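Local coordinates for protein glutamate--tRNA ligase (PDB 3AII) that attaches glutamate to tRNA as a non-discriminating class I synthetase, probably in two steps, activating glutamate with ATP to Glu-AMP first, at residues Y390-R394 against Y549-K553; D348-L352 against I505-A509. Residue numbers count along the deposited sequence, not the author numbering.

In the fold
Both contacts tie the part of the chain between residues 348 and 394 to one six-stranded barrel. Contact 1 sets helix 386-397 against strand 546-552; contact 2 sets the loop before helix 355-360 against the turn between strands 500-505 and 511-516. Strands 500-505 and 546-552 are parallel neighbours, so the contacts meet: Tyr-550 N lies 3.0 Å from Ile-505 O, probably hydrogen-bonded, and the Tyr-549 ring touches Pro-350 and Ile-505. Each has one exposed residue, Lys-553 or Asp-508, but contact 1 has the larger buried share and is hydrogen-bonded around a buried histidine next to the C-terminal residue; contact 2, packed around Pro-350, has no hydrogen bond between its segments.

Contact 1 (Y390-R394 against Y549-K553); sequences YGLNR and YYAHK
Residues 390-394 form regular alpha-helix (phi/psi near -60/-40°), with Arg-394 N bonded to Tyr-390 O at 2.7 Å. The axis of strand 549-552 passes 9.1 Å from that of the helix at 101°, almost perpendicular, and the nearest CA atoms are those of Tyr-390 and His-552, 6.3 Å apart. After Ala-551 (-92/-69°), His-552 is nearly fully extended (-170/169°); its p rotamer directs the imidazole at the helix, where both ring nitrogens are satisfied. NE2 accepts from Asn-393 ND2 (3.0 Å, 167°), while ND1 donates to Lys-553 O (2.9 Å, 176°). Here the C-terminal strand of the anticodon-binding barrel docks on helix 386-397, which precedes the barrel's first strand, so the end of the chain is fastened to the approach to its own barrel. Asn-393, chi1 t, also gives ND2 to Gly-362 O and receives Arg-364 N on OD1. The terminal carboxylate oxygen Lys-553 O accepts two further bonds, from Arg-394 NE (2.8 Å) and NH1 (3.0 Å), with Arg-394 extended through chi1 and chi2 and turned m at chi3. Tyr-390, chi1 m, presents a ring face to His-552 CB, which sits 3.9 Å from the ring centroid in a CH-pi contact; its OH bonds to Arg-361, whose guanidinium also holds the carbonyls of Tyr-550 and Ala-551.

Contact 2 (D348-L352 against I505-A509); sequences DDPRL and IMPDA
Two type I beta turns pack together, Asp-349 to Leu-352 (Leu-352 N to Asp-349 O, 2.9 Å) and Met-506 to Ala-509 (Ala-509 N to Met-506 O, 2.7 Å). CA atoms lie 5.1 Å apart for Pro-350 and Pro-507, and 5.4 Å for Arg-351 and Asp-508. The second turn links antiparallel strands 500-505 and 511-516 of the anticodon-binding barrel, making a beta hairpin whose tip meets a loop of the catalytic family region. At Ile-505, still extended, CG2 packs 4.0 Å from CG of Pro-350. The CA-to-CB bonds of Met-506 and Pro-507 both point away. Met-506 packs its side chain on Tyr-550, and its O lies 3.7 Å from Pro-350 CG. Pro-507 O lies 3.3 Å from Pro-350 O, two acceptors that cannot bond, and 3.6 Å from Arg-351 N, which bonds instead to Asp-349 OD1 (3.0 Å) in an Asx turn. Asp-508 directs OD1 to Ser-510 OG, while its O lies 3.6 Å from Arg-351 CD. Ala-509 ends the turn in a left-handed conformation (75/3°), its CB 4.1 Å from Pro-350 CG and 3.4 Å from Arg-351 NE, over one face of the guanidinium. The Arg-351 side chain, m, t, m in chi1 to chi3, is held by Asp-349 in a salt bridge, NE to OD1 (2.9 Å) and NH2 to OD2 (2.9 Å); NH1 makes a second, to Glu-343. With no hydrogen bond across the interface and the arginine's charge answered on its own side, the two segments meet by van der Waals packing alone.

Contact 1 (Y390-R394 against Y549-K553)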
loop_
_atom_site.group_PDB
_atom_site.type_symbol
_atom_site.label_atom_id
_atom_site.label_comp_id
_atom_site.label_asym_id
_atom_site.label_seq_id
_atom_site.Cartn_x
_atom_site.Cartn_y
_atom_site.Cartn_z
ATOM N N TYR A 390 -3.522 12.673 2.495
ATOM C CA TYR A 390 -4.882 13.181 2.646
ATOM C C TYR A 390 -5.035 14.525 1.946
ATOM O O TYR A 390 -6.074 14.811 1.345
ATOM C CB TYR A 390 -5.262 13.325 4.124
ATOM C CG TYR A 390 -5.266 12.027 4.907
ATOM C CD1 TYR A 390 -5.427 10.805 4.269
ATOM C CD2 TYR A 390 -5.148 12.032 6.293
ATOM C CE1 TYR A 390 -5.437 9.622 4.980
ATOM C CE2 TYR A 390 -5.161 10.848 7.014
ATOM C CZ TYR A 390 -5.308 9.649 6.352
ATOM O OH TYR A 390 -5.331 8.471 7.058
ATOM N N GLY A 391 -4.003 15.356 2.039
ATOM C CA GLY A 391 -4.009 16.647 1.381
ATOM C C GLY A 391 -4.196 16.542 -0.121
ATOM O O GLY A 391 -4.961 17.305 -0.717
ATOM N N LEU A 392 -3.499 15.593 -0.739
ATOM C CA LEU A 392 -3.617 15.385 -2.172
ATOM C C LEU A 392 -4.983 14.813 -2.515
ATOM O O LEU A 392 -5.598 15.194 -3.515
ATOM C CB LEU A 392 -2.522 14.435 -2.662
ATOM C CG LEU A 392 -1.113 15.022 -2.675
ATOM C CD1 LEU A 392 -0.108 13.915 -2.949
ATOM C CD2 LEU A 392 -1.010 16.124 -3.718
ATOM N N ASN A 393 -5.444 13.884 -1.691
ATOM C CA ASN A 393 -6.748 13.278 -1.922
ATOM C C ASN A 393 -7.874 14.291 -1.761
ATOM O O ASN A 393 -8.838 14.307 -2.536
ATOM C CB ASN A 393 -6.977 12.110 -0.965
ATOM C CG ASN A 393 -7.971 11.125 -1.511
ATOM O OD1 ASN A 393 -7.786 10.603 -2.615
ATOM N ND2 ASN A 393 -9.045 10.871 -0.762
ATOM N N ARG A 394 -7.749 15.132 -0.740
ATOM C CA ARG A 394 -8.745 16.167 -0.474
ATOM C C ARG A 394 -8.888 17.109 -1.675
ATOM O O ARG A 394 -9.998 17.460 -2.068
ATOM C CB ARG A 394 -8.365 16.942 0.786
ATOM C CG ARG A 394 -9.350 18.041 1.174
ATOM C CD ARG A 394 -8.914 18.724 2.478
ATOM N NE ARG A 394 -8.777 17.757 3.566
ATOM C CZ ARG A 394 -7.621 17.390 4.117
ATOM N NH1 ARG A 394 -7.614 16.488 5.096
ATOM N NH2 ARG A 394 -6.476 17.925 3.706
ATOM N N TYR A 549 -16.901 4.126 5.057
ATOM C CA TYR A 549 -15.533 4.086 5.567
ATOM C C TYR A 549 -14.879 5.466 5.450
ATOM O O TYR A 549 -14.823 6.052 4.371
ATOM C CB TYR A 549 -14.710 2.999 4.845
ATOM C CG TYR A 549 -14.876 1.644 5.491
ATOM C CD1 TYR A 549 -13.796 0.994 6.086
ATOM C CD2 TYR A 549 -16.120 1.037 5.550
ATOM C CE1 TYR A 549 -13.961 -0.233 6.711
ATOM C CE2 TYR A 549 -16.296 -0.188 6.169
ATOM C CZ TYR A 549 -15.208 -0.814 6.753
ATOM O OH TYR A 549 -15.381 -2.034 7.377
ATOM N N TYR A 550 -14.385 5.978 6.578
ATOM C CA TYR A 550 -13.811 7.318 6.661
ATOM C C TYR A 550 -12.474 7.455 5.951
ATOM O O TYR A 550 -11.559 6.644 6.148
ATOM C CB TYR A 550 -13.641 7.688 8.131
ATOM C CG TYR A 550 -13.401 9.153 8.427
ATOM C CD1 TYR A 550 -14.474 10.035 8.547
ATOM C CD2 TYR A 550 -12.112 9.652 8.630
ATOM C CE1 TYR A 550 -14.269 11.373 8.839
ATOM C CE2 TYR A 550 -11.902 10.993 8.940
ATOM C CZ TYR A 550 -12.990 11.845 9.041
ATOM O OH TYR A 550 -12.811 13.184 9.340
ATOM N N ALA A 551 -12.346 8.491 5.130
ATOM C CA ALA A 551 -11.068 8.790 4.504
ATOM C C ALA A 551 -10.290 9.777 5.363
ATOM O O ALA A 551 -9.284 9.416 5.979
ATOM C CB ALA A 551 -11.267 9.348 3.093
ATOM N N HIS A 552 -10.772 11.017 5.424
ATOM C CA HIS A 552 -10.063 12.088 6.123
ATOM C C HIS A 552 -10.945 13.323 6.239
ATOM O O HIS A 552 -11.996 13.408 5.606
ATOM C CB HIS A 552 -8.778 12.452 5.361
ATOM C CG HIS A 552 -9.001 12.671 3.895
ATOM N ND1 HIS A 552 -9.647 13.785 3.400
ATOM C CD2 HIS A 552 -8.699 11.902 2.821
ATOM C CE1 HIS A 552 -9.727 13.697 2.084
ATOM N NE2 HIS A 552 -9.164 12.562 1.707
ATOM N N LYS A 553 -10.508 14.286 7.046
ATOM C CA LYS A 553 -11.236 15.544 7.197
ATOM C C LYS A 553 -11.335 16.277 5.861
ATOM O O LYS A 553 -10.577 16.019 4.924
ATOM C CB LYS A 553 -10.537 16.436 8.229
ATOM C CG LYS A 553 -10.289 15.752 9.568
ATOM C CD LYS A 553 -9.557 16.663 10.546
ATOM C CE LYS A 553 -10.410 17.865 10.929
ATOM N NZ LYS A 553 -9.717 18.753 11.907
ATOM O OXT LYS A 553 -12.181 17.156 5.679
#

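Contact 2 (D348-L352 against I505-A509)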
loop_
_atom_site.group_PDB
_atom_site.type_symbol
_atom_site.label_atom_id
_atom_site.label_comp_id
_atom_site.label_asym_id
_atom_site.label_seq_id
_atom_site.Cartn_x
_atom_site.Cartn_y
_atom_site.Cartn_z
ATOM N N ASP A 348 -8.376 -5.513 3.818
ATOM C CA ASP A 348 -8.934 -4.167 3.678
ATOM C C ASP A 348 -9.434 -3.573 5.006
ATOM O O ASP A 348 -10.279 -2.668 5.030
ATOM C CB ASP A 348 -10.021 -4.136 2.600
ATOM C CG ASP A 348 -11.171 -5.066 2.904
ATOM O OD1 ASP A 348 -11.091 -5.807 3.902
ATOM O OD2 ASP A 348 -12.156 -5.057 2.140
ATOM N N ASP A 349 -8.903 -4.076 6.115
ATOM C CA ASP A 349 -9.195 -3.503 7.430
ATOM C C ASP A 349 -8.551 -2.122 7.482
ATOM O O ASP A 349 -7.398 -1.974 7.097
ATOM C CB ASP A 349 -8.623 -4.413 8.527
ATOM C CG ASP A 349 -9.004 -3.959 9.938
ATOM O OD1 ASP A 349 -8.592 -2.852 10.353
ATOM O OD2 ASP A 349 -9.704 -4.723 10.638
ATOM N N PRO A 350 -9.300 -1.091 7.935
ATOM C CA PRO A 350 -8.804 0.288 7.822
ATOM C C PRO A 350 -7.557 0.562 8.657
ATOM O O PRO A 350 -6.861 1.545 8.427
ATOM C CB PRO A 350 -9.992 1.132 8.304
ATOM C CG PRO A 350 -10.806 0.207 9.130
ATOM C CD PRO A 350 -10.654 -1.143 8.506
ATOM N N ARG A 351 -7.272 -0.314 9.612
ATOM C CA ARG A 351 -6.048 -0.190 10.396
ATOM C C ARG A 351 -4.793 -0.541 9.610
ATOM O O ARG A 351 -3.684 -0.326 10.090
ATOM C CB ARG A 351 -6.139 -1.062 11.651
ATOM C CG ARG A 351 -7.085 -0.482 12.688
ATOM C CD ARG A 351 -7.424 -1.485 13.769
ATOM N NE ARG A 351 -8.258 -2.570 13.269
ATOM C CZ ARG A 351 -8.778 -3.516 14.041
ATOM N NH1 ARG A 351 -8.541 -3.504 15.347
ATOM N NH2 ARG A 351 -9.535 -4.466 13.514
ATOM N N LEU A 352 -4.965 -1.067 8.400
ATOM C CA LEU A 352 -3.823 -1.503 7.606
ATOM C C LEU A 352 -3.418 -0.480 6.555
ATOM O O LEU A 352 -4.246 0.302 6.076
ATOM C CB LEU A 352 -4.118 -2.846 6.944
ATOM C CG LEU A 352 -4.451 -3.972 7.924
ATOM C CD1 LEU A 352 -4.729 -5.278 7.186
ATOM C CD2 LEU A 352 -3.319 -4.130 8.933
ATOM N N ILE A 505 -17.119 3.776 9.657
ATOM C CA ILE A 505 -15.986 3.072 10.256
ATOM C C ILE A 505 -14.763 3.952 10.144
ATOM O O ILE A 505 -14.388 4.359 9.044
ATOM C CB ILE A 505 -15.727 1.727 9.582
ATOM C CG1 ILE A 505 -17.015 0.909 9.554
ATOM C CG2 ILE A 505 -14.592 0.999 10.301
ATOM C CD1 ILE A 505 -17.658 0.724 10.914
ATOM N N MET A 506 -14.153 4.265 11.286
ATOM C CA MET A 506 -13.044 5.210 11.323
ATOM C C MET A 506 -11.720 4.485 11.080
ATOM O O MET A 506 -11.679 3.253 11.054
ATOM C CB MET A 506 -13.022 5.980 12.657
ATOM C CG MET A 506 -14.337 6.663 13.026
ATOM S SD MET A 506 -14.885 7.863 11.782
ATOM C CE MET A 506 -13.708 9.169 11.993
ATOM N N PRO A 507 -10.640 5.243 10.862
ATOM C CA PRO A 507 -9.397 4.583 10.464
ATOM C C PRO A 507 -8.812 3.659 11.539
ATOM O O PRO A 507 -7.949 2.853 11.207
ATOM C CB PRO A 507 -8.462 5.759 10.153
ATOM C CG PRO A 507 -9.400 6.866 9.758
ATOM C CD PRO A 507 -10.553 6.705 10.709
ATOM N N ASP A 508 -9.280 3.760 12.783
ATOM C CA ASP A 508 -8.886 2.806 13.824
ATOM C C ASP A 508 -9.896 1.667 13.964
ATOM O O ASP A 508 -9.865 0.896 14.931
ATOM C CB ASP A 508 -8.686 3.508 15.167
ATOM C CG ASP A 508 -9.967 4.093 15.718
ATOM O OD1 ASP A 508 -11.015 3.992 15.044
ATOM O OD2 ASP A 508 -9.923 4.650 16.835
ATOM N N ALA A 509 -10.786 1.567 12.983
ATOM C CA ALA A 509 -11.795 0.517 12.914
ATOM C C ALA A 509 -12.944 0.708 13.897
ATOM O O ALA A 509 -13.843 -0.132 13.975
ATOM C CB ALA A 509 -11.158 -0.858 13.094
#